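Local coordinates for ATP-dependent Clp protease proteolytic subunit (Plasmodium falciparum, PDB 4GM2), which is probably an inactive subunit of the apicoplast Clp protease complex, belonging to a family whose active members degrade proteins together with ATP-driven partners, at residues I31-P36 with I65-D70; V99-L104 with G121-L126; A111-S116 with F131-S136; K168-D173 with F195-H200. All blocks are in the same frame, centred on the assembly; numbering follows the deposited sequence.

Interaction 1. Residues I31-P36 with I65-D70; sequences IFLSSP and INSTGD
Ser67 reaches across to Ser35 with its hydroxyl. Its OG stands anti to its own backbone N (chi1 179°) and donates to Ser35 O at 2.7 Å, approaching from above the carbonyl plane, 35° out of it. The same OG accepts a bond from Gly69 N at 3.0 Å, which makes an ST turn. One hydroxyl thus holds both segments where they leave their strands. On the same flank, Leu33 lays CD2 against Ser67 CB at 3.8 Å. Its branch is put there by a chi1 of 169°. CD2 also meets Ile65 CG2 at 4.3 Å, and both side chains lie on the face packed against helix 110-116. Leu33 and Ile65 are the parallel bridge between strands 30-33 and 61-67, the two strands of a beta-alpha-beta unit whose helix is 39-55. Asn66 N closes the bridge by donating to Leu33 O at 2.7 Å. INSTGD resembles the INSPGG of active ClpP proteins, where this loop helps form the oxyanion hole; the loop here is probably its counterpart. On the other face, Phe32 turns its ring edge to Asn66 CB, 4.3 Å from CE1. Asn66 OD1 is held by Lys106 N, and Ser87 of a second subunit packs on this residue. Beyond the strands, Pro36 and Thr68 lie side by side, with Pro36 CG 3.9 Å from Thr68 OG1, which is hydrogen-bonded to Ile71 O.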
# COMPACT_ATOMS: atom_id res chain seq x y z
N ILE A 31 12.93 -21.92 -1.05
CA ILE A 31 11.63 -21.74 -0.41
C ILE A 31 11.87 -21.85 1.09
O ILE A 31 12.37 -22.87 1.58
CB ILE A 31 10.61 -22.81 -0.87
CG1 ILE A 31 10.31 -22.65 -2.36
CG2 ILE A 31 9.32 -22.69 -0.08
CD1 ILE A 31 9.74 -23.90 -3.00
N PHE A 32 11.53 -20.79 1.82
CA PHE A 32 11.75 -20.77 3.26
C PHE A 32 10.43 -20.79 4.03
O PHE A 32 9.79 -19.76 4.20
CB PHE A 32 12.62 -19.56 3.64
CG PHE A 32 12.94 -19.46 5.12
CD1 PHE A 32 12.88 -20.58 5.96
CD2 PHE A 32 13.36 -18.25 5.66
CE1 PHE A 32 13.19 -20.47 7.31
CE2 PHE A 32 13.67 -18.14 7.01
CZ PHE A 32 13.59 -19.25 7.83
N LEU A 33 10.02 -21.98 4.47
CA LEU A 33 8.86 -22.09 5.35
C LEU A 33 9.30 -21.72 6.76
O LEU A 33 10.08 -22.44 7.37
CB LEU A 33 8.26 -23.50 5.33
CG LEU A 33 7.20 -23.86 6.39
CD1 LEU A 33 5.98 -22.94 6.31
CD2 LEU A 33 6.76 -25.31 6.27
N SER A 34 8.80 -20.59 7.25
CA SER A 34 9.24 -20.04 8.53
C SER A 34 8.08 -19.63 9.42
O SER A 34 8.20 -18.70 10.22
CB SER A 34 10.15 -18.84 8.30
OG SER A 34 9.48 -17.86 7.53
N SER A 35 6.96 -20.32 9.27
CA SER A 35 5.74 -20.03 10.02
C SER A 35 4.88 -21.28 10.10
O SER A 35 5.19 -22.28 9.46
CB SER A 35 4.97 -18.91 9.32
OG SER A 35 4.50 -19.33 8.06
N PRO A 36 3.78 -21.23 10.88
CA PRO A 36 2.76 -22.28 10.77
C PRO A 36 2.25 -22.37 9.33
O PRO A 36 2.21 -21.37 8.63
CB PRO A 36 1.65 -21.77 11.68
CG PRO A 36 2.35 -20.95 12.70
CD PRO A 36 3.52 -20.33 12.01
N ILE A 65 12.98 -25.28 6.39
CA ILE A 65 11.81 -25.44 7.24
C ILE A 65 12.08 -25.04 8.69
O ILE A 65 13.00 -25.55 9.32
CB ILE A 65 11.26 -26.88 7.19
CG1 ILE A 65 10.75 -27.20 5.77
CG2 ILE A 65 10.14 -27.07 8.20
CD1 ILE A 65 10.49 -28.66 5.51
N ASN A 66 11.27 -24.11 9.18
CA ASN A 66 11.22 -23.77 10.60
C ASN A 66 9.77 -23.50 10.96
O ASN A 66 9.31 -22.35 10.95
CB ASN A 66 12.11 -22.55 10.89
CG ASN A 66 12.29 -22.30 12.38
OD1 ASN A 66 12.09 -23.19 13.20
ND2 ASN A 66 12.67 -21.08 12.72
N SER A 67 9.04 -24.57 11.28
CA SER A 67 7.58 -24.51 11.39
C SER A 67 7.03 -25.40 12.49
O SER A 67 7.60 -26.45 12.81
CB SER A 67 6.95 -24.90 10.06
OG SER A 67 5.54 -24.87 10.14
N THR A 68 5.90 -24.98 13.06
CA THR A 68 5.17 -25.76 14.06
C THR A 68 3.98 -26.50 13.42
O THR A 68 3.08 -26.99 14.12
CB THR A 68 4.71 -24.90 15.25
OG1 THR A 68 3.91 -23.80 14.79
CG2 THR A 68 5.91 -24.37 16.02
N GLY A 69 3.99 -26.57 12.09
CA GLY A 69 2.99 -27.32 11.34
C GLY A 69 1.66 -26.60 11.24
O GLY A 69 1.61 -25.42 10.90
N ASP A 70 0.58 -27.32 11.54
CA ASP A 70 -0.77 -26.77 11.47
C ASP A 70 -1.31 -26.26 12.81
O ASP A 70 -2.47 -25.87 12.90
CB ASP A 70 -1.75 -27.80 10.87
CG ASP A 70 -1.91 -29.04 11.74
OD1 ASP A 70 -1.01 -29.34 12.55
OD2 ASP A 70 -2.96 -29.71 11.60

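Interaction 2. Residues V99-L104 with G121-L126; sequences VYTYCL and GYRFSL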
# COMPACT_ATOMS: atom_id res chain seq x y z
N VAL A 99 14.06 -31.72 -4.49
CA VAL A 99 13.99 -30.73 -3.42
C VAL A 99 14.73 -31.23 -2.18
O VAL A 99 14.44 -32.31 -1.65
CB VAL A 99 12.55 -30.20 -3.13
CG1 VAL A 99 11.59 -30.54 -4.27
CG2 VAL A 99 12.00 -30.71 -1.81
N TYR A 100 15.73 -30.45 -1.75
CA TYR A 100 16.46 -30.74 -0.53
C TYR A 100 15.74 -30.03 0.61
O TYR A 100 15.30 -28.90 0.43
CB TYR A 100 17.90 -30.24 -0.61
CG TYR A 100 18.71 -30.69 -1.82
CD1 TYR A 100 18.32 -31.80 -2.59
CD2 TYR A 100 19.89 -30.03 -2.17
CE1 TYR A 100 19.07 -32.21 -3.68
CE2 TYR A 100 20.65 -30.44 -3.26
CZ TYR A 100 20.23 -31.53 -4.01
OH TYR A 100 20.98 -31.94 -5.10
N THR A 101 15.62 -30.68 1.76
CA THR A 101 15.01 -30.05 2.93
C THR A 101 16.05 -29.75 4.02
O THR A 101 16.98 -30.54 4.23
CB THR A 101 13.85 -30.89 3.51
OG1 THR A 101 14.29 -32.23 3.75
CG2 THR A 101 12.67 -30.91 2.56
N TYR A 102 15.89 -28.61 4.68
CA TYR A 102 16.77 -28.19 5.77
C TYR A 102 15.93 -27.73 6.95
O TYR A 102 15.18 -26.76 6.82
CB TYR A 102 17.66 -27.03 5.33
CG TYR A 102 18.40 -27.22 4.02
CD1 TYR A 102 17.73 -27.10 2.79
CD2 TYR A 102 19.76 -27.51 4.00
CE1 TYR A 102 18.40 -27.27 1.59
CE2 TYR A 102 20.44 -27.68 2.80
CZ TYR A 102 19.75 -27.56 1.60
OH TYR A 102 20.42 -27.73 0.42
N CYS A 103 16.04 -28.41 8.09
CA CYS A 103 15.32 -27.96 9.28
C CYS A 103 16.16 -26.96 10.06
O CYS A 103 17.25 -27.28 10.52
CB CYS A 103 14.88 -29.11 10.17
SG CYS A 103 13.85 -28.56 11.57
N LEU A 104 15.62 -25.75 10.20
CA LEU A 104 16.34 -24.63 10.81
C LEU A 104 16.00 -24.39 12.28
O LEU A 104 16.49 -23.43 12.88
CB LEU A 104 16.09 -23.36 9.99
CG LEU A 104 17.18 -22.87 9.03
CD1 LEU A 104 17.88 -24.00 8.29
CD2 LEU A 104 16.58 -21.87 8.06
N GLY A 121 18.95 -38.73 1.14
CA GLY A 121 20.36 -38.36 1.12
C GLY A 121 20.52 -36.87 1.28
O GLY A 121 21.60 -36.39 1.63
N TYR A 122 19.44 -36.13 1.02
CA TYR A 122 19.48 -34.68 1.01
C TYR A 122 18.44 -34.04 1.94
O TYR A 122 17.91 -32.96 1.66
CB TYR A 122 19.32 -34.16 -0.42
CG TYR A 122 20.47 -34.51 -1.34
CD1 TYR A 122 21.54 -33.63 -1.50
CD2 TYR A 122 20.50 -35.71 -2.04
CE1 TYR A 122 22.60 -33.93 -2.34
CE2 TYR A 122 21.56 -36.03 -2.88
CZ TYR A 122 22.60 -35.13 -3.02
OH TYR A 122 23.66 -35.43 -3.85
N ARG A 123 18.16 -34.72 3.04
CA ARG A 123 17.35 -34.16 4.11
C ARG A 123 18.28 -33.80 5.27
O ARG A 123 18.87 -34.67 5.92
CB ARG A 123 16.28 -35.16 4.55
CG ARG A 123 15.34 -35.57 3.43
CD ARG A 123 14.47 -36.75 3.85
NE ARG A 123 15.25 -37.96 4.12
CZ ARG A 123 14.74 -39.08 4.61
NH1 ARG A 123 13.44 -39.17 4.89
NH2 ARG A 123 15.52 -40.12 4.82
N PHE A 124 18.41 -32.50 5.51
CA PHE A 124 19.39 -31.97 6.45
C PHE A 124 18.73 -31.33 7.67
O PHE A 124 17.56 -30.95 7.63
CB PHE A 124 20.28 -30.93 5.76
CG PHE A 124 20.90 -31.41 4.47
CD1 PHE A 124 22.04 -32.20 4.49
CD2 PHE A 124 20.33 -31.09 3.25
CE1 PHE A 124 22.61 -32.65 3.31
CE2 PHE A 124 20.89 -31.54 2.07
CZ PHE A 124 22.04 -32.32 2.10
N SER A 125 19.50 -31.22 8.74
CA SER A 125 19.06 -30.54 9.95
C SER A 125 20.21 -29.82 10.64
O SER A 125 21.36 -30.25 10.55
CB SER A 125 18.41 -31.53 10.92
OG SER A 125 18.08 -30.89 12.14
N LEU A 126 19.89 -28.72 11.32
CA LEU A 126 20.85 -28.03 12.17
C LEU A 126 21.01 -28.78 13.49
O LEU A 126 20.18 -29.62 13.84
CB LEU A 126 20.43 -26.58 12.42
CG LEU A 126 20.37 -25.61 11.24
CD1 LEU A 126 19.86 -24.25 11.70
CD2 LEU A 126 21.70 -25.46 10.52
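Strands 99-103 and 123-125 are parallel neighbours in the main sheet of the Clp protease fold, and Thr101, Tyr102 and Cys103 pair with Arg123, Phe124 and Ser125. The backbone bonds run alternately between the strands. Thr101 N donates to Tyr122 O, Phe124 N to Thr101 O at 2.7 Å, Cys103 N to Phe124 O at 3.0 Å, and Leu126 N to Cys103 O at 3.1 Å. Tyr100 and Tyr122 point the same way and form an offset stack. In both, CG lies beside the backbone N and anti to the carbonyl carbon (chi1 -53° in Tyr100, -66° in Tyr122), which sends the two rings out in the same direction. Their centroids are 4.3 Å apart and their planes differ by 14°. Tyr122 CD1 sits over the centre of the Tyr100 ring, 3.5 Å from Tyr100 CZ. Tyr102 and Phe124 also run side by side, but the rings are slid apart and barely overlap. Their closest atoms are Tyr102 CE2 and Phe124 CD2, at 3.4 Å. The phenol of Tyr102 is hydrogen-bonded to His62 ND1. On the other face, Thr101 OG1 lies 3.5 Å from Arg123 CG. This hydroxyl is hydrogen-bonded to Ala115 O, and the Arg123 guanidinium goes on to a salt bridge with Asp199. At the strand ends, Leu104 CD1 meets Leu126 CD1 at 4.0 Å. Leu104 O takes a hydrogen bond from Ser87 of a second subunit, so the C-terminal ends of these strands meet the subunit interface. Strand 106-108 and helix 110-116 connect the two paired strands. Such repeated beta-beta-alpha turns are typical of the ClpP/crotonase fold.

Interaction 3. Residues A111-S116 with F131-S136; sequences ACILAS and FCLNQS
Cys112 of helix 110-116 packs against strand 130-133, where a helix of the ClpP fold crosses a strand of the smaller mixed sheet. The axes of 111-116 and 131-133 approach to 8.0 Å and are inclined at 114°. The CB of Cys112 points at the strand and meets the backbone, 3.2 Å from Cys132 O. From there SG stands anti to the helix backbone N (chi1 -175°). This carries the sulfur between two side chains of the strand. On one of them it touches Phe131 CB at 4.0 Å, and on the other Leu133 CD2, also at 4.0 Å. No hydrogen bond crosses the contact, so the sulfur is held by van der Waals packing. Leu197, from a loop, also packs on Cys112. Gly109, just before this helix, probably stands where active ClpP proteins carry the nucleophilic serine. Asn134, just after the strand, probably takes the place of the catalytic histidine. The helix and strand thus probably flank the counterpart of the catalytic centre of those enzymes. Ile166 of helix 148-170 covers both Ile113 and Leu133. Between those two side chains, Ile113 CG1 comes 4.5 Å from Leu133 CD2.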
# COMPACT_ATOMS: atom_id res chain seq x y z
N ALA A 111 4.73 -30.35 9.26
CA ALA A 111 6.02 -29.81 8.86
C ALA A 111 7.11 -30.88 8.94
O ALA A 111 8.08 -30.83 8.19
CB ALA A 111 6.38 -28.60 9.70
N CYS A 112 6.94 -31.84 9.85
CA CYS A 112 7.86 -32.97 9.97
C CYS A 112 7.70 -33.93 8.78
O CYS A 112 8.70 -34.41 8.24
CB CYS A 112 7.63 -33.72 11.28
SG CYS A 112 8.79 -35.07 11.59
N ILE A 113 6.45 -34.18 8.39
CA ILE A 113 6.15 -34.96 7.19
C ILE A 113 6.82 -34.32 5.97
O ILE A 113 7.48 -34.99 5.17
CB ILE A 113 4.62 -35.04 6.95
CG1 ILE A 113 3.95 -35.83 8.08
CG2 ILE A 113 4.30 -35.67 5.60
CD1 ILE A 113 2.46 -35.60 8.19
N LEU A 114 6.64 -33.01 5.86
CA LEU A 114 7.23 -32.23 4.78
C LEU A 114 8.75 -32.36 4.74
O LEU A 114 9.32 -32.62 3.69
CB LEU A 114 6.81 -30.77 4.88
CG LEU A 114 7.08 -29.91 3.65
CD1 LEU A 114 6.45 -30.53 2.42
CD2 LEU A 114 6.57 -28.49 3.88
N ALA A 115 9.39 -32.18 5.90
CA ALA A 115 10.84 -32.29 6.01
C ALA A 115 11.37 -33.66 5.56
O ALA A 115 12.36 -33.74 4.82
CB ALA A 115 11.29 -31.97 7.42
N SER A 116 10.71 -34.73 5.99
CA SER A 116 11.12 -36.10 5.64
C SER A 116 10.84 -36.45 4.18
O SER A 116 11.23 -37.51 3.70
CB SER A 116 10.42 -37.11 6.55
OG SER A 116 9.01 -37.06 6.35
N PHE A 131 11.99 -32.20 15.97
CA PHE A 131 10.99 -32.78 15.09
C PHE A 131 9.92 -33.45 15.94
O PHE A 131 10.21 -33.97 17.02
CB PHE A 131 11.63 -33.82 14.17
CG PHE A 131 12.77 -33.28 13.36
CD1 PHE A 131 14.06 -33.22 13.89
CD2 PHE A 131 12.56 -32.84 12.06
CE1 PHE A 131 15.11 -32.72 13.14
CE2 PHE A 131 13.62 -32.34 11.30
CZ PHE A 131 14.89 -32.28 11.85
N CYS A 132 8.69 -33.43 15.45
CA CYS A 132 7.58 -34.02 16.17
C CYS A 132 6.58 -34.65 15.23
O CYS A 132 6.26 -34.08 14.18
CB CYS A 132 6.88 -32.96 17.02
SG CYS A 132 5.48 -33.59 17.97
N LEU A 133 6.10 -35.83 15.59
CA LEU A 133 4.94 -36.43 14.94
C LEU A 133 3.78 -36.48 15.92
O LEU A 133 3.89 -37.04 17.02
CB LEU A 133 5.27 -37.83 14.40
CG LEU A 133 6.24 -37.92 13.21
CD1 LEU A 133 6.77 -39.34 13.06
CD2 LEU A 133 5.60 -37.44 11.92
N ASN A 134 2.66 -35.87 15.53
CA ASN A 134 1.48 -35.83 16.39
C ASN A 134 0.73 -37.16 16.34
O ASN A 134 0.76 -37.86 15.32
CB ASN A 134 0.54 -34.69 15.98
CG ASN A 134 1.22 -33.33 16.00
OD1 ASN A 134 2.00 -33.02 16.90
ND2 ASN A 134 0.91 -32.52 15.00
N GLN A 135 0.08 -37.48 17.45
CA GLN A 135 -0.83 -38.62 17.51
C GLN A 135 -1.91 -38.43 16.44
O GLN A 135 -2.53 -37.36 16.37
CB GLN A 135 -1.46 -38.72 18.89
CG GLN A 135 -2.39 -39.91 19.08
CD GLN A 135 -3.34 -39.75 20.25
OE1 GLN A 135 -4.46 -40.24 20.21
NE2 GLN A 135 -2.89 -39.05 21.29
N SER A 136 -2.11 -39.45 15.61
CA SER A 136 -3.03 -39.37 14.48
C SER A 136 -4.36 -38.72 14.85
O SER A 136 -5.00 -39.09 15.84
CB SER A 136 -3.27 -40.75 13.87
OG SER A 136 -2.11 -41.20 13.18

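Interaction 4. Residues K168-D173 with F195-H200; sequences KNTEKD and FKLIDH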
# COMPACT_ATOMS: atom_id res chain seq x y z
N LYS A 168 7.08 -44.72 4.03
CA LYS A 168 7.99 -44.69 2.89
C LYS A 168 9.25 -43.87 3.17
O LYS A 168 10.36 -44.31 2.87
CB LYS A 168 7.28 -44.16 1.64
CG LYS A 168 7.97 -44.54 0.33
CD LYS A 168 7.42 -43.79 -0.88
CE LYS A 168 8.10 -42.45 -1.07
NZ LYS A 168 7.63 -41.74 -2.29
N ASN A 169 9.06 -42.69 3.76
CA ASN A 169 10.17 -41.77 4.06
C ASN A 169 11.18 -42.34 5.06
O ASN A 169 12.38 -42.11 4.93
CB ASN A 169 9.63 -40.43 4.59
CG ASN A 169 8.80 -39.67 3.56
OD1 ASN A 169 8.70 -40.07 2.40
ND2 ASN A 169 8.21 -38.56 3.98
N THR A 170 10.68 -43.09 6.03
CA THR A 170 11.51 -43.61 7.12
C THR A 170 11.97 -45.05 6.88
O THR A 170 12.76 -45.59 7.66
CB THR A 170 10.77 -43.55 8.46
OG1 THR A 170 9.55 -44.30 8.36
CG2 THR A 170 10.45 -42.11 8.85
N GLU A 171 11.46 -45.66 5.81
CA GLU A 171 11.76 -47.06 5.45
C GLU A 171 11.31 -48.03 6.54
O GLU A 171 12.04 -48.95 6.91
CB GLU A 171 13.24 -47.25 5.13
CG GLU A 171 13.69 -46.61 3.82
CD GLU A 171 15.19 -46.56 3.67
OE1 GLU A 171 15.90 -47.23 4.45
OE2 GLU A 171 15.67 -45.84 2.77
N LYS A 172 10.09 -47.82 7.04
CA LYS A 172 9.53 -48.66 8.09
C LYS A 172 8.17 -49.21 7.67
O LYS A 172 7.53 -48.65 6.78
CB LYS A 172 9.40 -47.86 9.40
CG LYS A 172 10.65 -47.09 9.76
CD LYS A 172 10.85 -46.98 11.26
CE LYS A 172 12.13 -46.21 11.57
NZ LYS A 172 13.35 -46.77 10.90
N ASP A 173 7.75 -50.31 8.31
CA ASP A 173 6.44 -50.92 8.07
C ASP A 173 5.31 -49.99 8.49
O ASP A 173 5.47 -49.18 9.41
CB ASP A 173 6.32 -52.24 8.84
CG ASP A 173 7.25 -53.32 8.31
OD1 ASP A 173 7.92 -53.12 7.28
OD2 ASP A 173 7.32 -54.40 8.95
N PHE A 195 15.91 -42.45 13.21
CA PHE A 195 14.58 -42.87 12.80
C PHE A 195 14.40 -42.74 11.28
O PHE A 195 13.38 -43.16 10.73
CB PHE A 195 13.51 -42.06 13.54
CG PHE A 195 12.14 -42.68 13.51
CD1 PHE A 195 11.81 -43.73 14.36
CD2 PHE A 195 11.16 -42.20 12.64
CE1 PHE A 195 10.55 -44.30 14.34
CE2 PHE A 195 9.90 -42.76 12.61
CZ PHE A 195 9.59 -43.81 13.46
N LYS A 196 15.41 -42.17 10.63
CA LYS A 196 15.43 -41.97 9.17
C LYS A 196 14.43 -40.93 8.67
O LYS A 196 13.97 -41.00 7.52
CB LYS A 196 15.31 -43.30 8.41
CG LYS A 196 16.66 -43.94 8.13
CD LYS A 196 16.54 -45.42 7.80
CE LYS A 196 16.76 -46.28 9.03
NZ LYS A 196 17.01 -47.70 8.65
N LEU A 197 14.09 -39.97 9.53
CA LEU A 197 13.34 -38.79 9.13
C LEU A 197 14.25 -37.83 8.38
O LEU A 197 13.81 -37.04 7.54
CB LEU A 197 12.77 -38.08 10.37
CG LEU A 197 11.49 -38.58 11.03
CD1 LEU A 197 11.29 -37.89 12.37
CD2 LEU A 197 10.28 -38.36 10.13
N ILE A 198 15.53 -37.90 8.72
CA ILE A 198 16.55 -36.96 8.28
C ILE A 198 17.78 -37.79 7.90
O ILE A 198 17.94 -38.92 8.37
CB ILE A 198 16.89 -35.98 9.45
CG1 ILE A 198 15.74 -34.99 9.69
CG2 ILE A 198 18.21 -35.26 9.24
CD1 ILE A 198 15.43 -34.06 8.53
N ASP A 199 18.64 -37.23 7.05
CA ASP A 199 19.83 -37.92 6.60
C ASP A 199 21.11 -37.45 7.30
O ASP A 199 21.87 -38.27 7.82
CB ASP A 199 19.97 -37.79 5.08
CG ASP A 199 18.82 -38.44 4.35
OD1 ASP A 199 18.62 -39.66 4.54
OD2 ASP A 199 18.12 -37.75 3.58
N HIS A 200 21.34 -36.14 7.30
CA HIS A 200 22.59 -35.58 7.82
C HIS A 200 22.38 -34.40 8.72
O HIS A 200 21.43 -33.62 8.54
CB HIS A 200 23.52 -35.16 6.67
CG HIS A 200 23.72 -36.23 5.63
ND1 HIS A 200 24.42 -37.36 5.87
CD2 HIS A 200 23.30 -36.30 4.30
CE1 HIS A 200 24.44 -38.12 4.76
NE2 HIS A 200 23.75 -37.47 3.80
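This is a loop-to-helix-end contact between the C-terminal end of helix 148-170 and the loop after helix 189-194. Thr170 in the last turn of the long helix and Lys172 just beyond it receive Phe195 and Lys196. It has no hydrogen bond across it. Lys172 lays its CE over one face of the Phe195 ring, 3.8 Å from the centroid and 13° off the ring normal, a CH-pi contact. Bends at chi2 and chi4 fold the lysine chain over the ring. Its NZ is 5.0 Å from the same centroid, at most a weak cation-pi attraction. Thr170 CG2 meets the ring obliquely, 3.9 Å from Phe195 CE2, and also touches Leu197 CD2 at 4.0 Å. The OG1 of Thr170 bonds back to Ile166 O within its helix. Lys196 ends helix 189-194 in a Schellman motif with positive phi (69°), and this turn brings the loop against the long helix, which probably corresponds to the handle helix of ClpP proteins. The aliphatic part of Lys196 passes Thr170 O, with CB at 3.5 Å. Its NZ lies 4.4 Å from Glu171 OE1, beyond a salt bridge, and 4.4 Å from Lys172 NZ. The Glu171 carboxylate may partly offset the charge of Lys196.

How the interactions relate
From the N terminus, interaction 1 comes first and closes the loop through helix 39-55. It is complete before interaction 2 opens. Interaction 2 closes the loop through strand 106-108 and helix 110-116, and interaction 3 the one through strand 123-125. These two cross, because their segments alternate along the chain. Interaction 4 follows last, closing the loop through helices 174-180 and 189-194. Strands 61-67 and 99-103 join interactions 1 and 2 in one sheet, with Ile65 bonded to Tyr102 and Leu104. Helix 110-116 packs on that sheet, so interaction 3 touches both. A weak hydrogen bond from Gly121 N to Asp199 OD2 ties interaction 4 to interaction 2, and Asn169 with Ser116 ties it to interaction 3. Interactions 1 and 4 do not touch, their nearest atoms being about 8 Å apart.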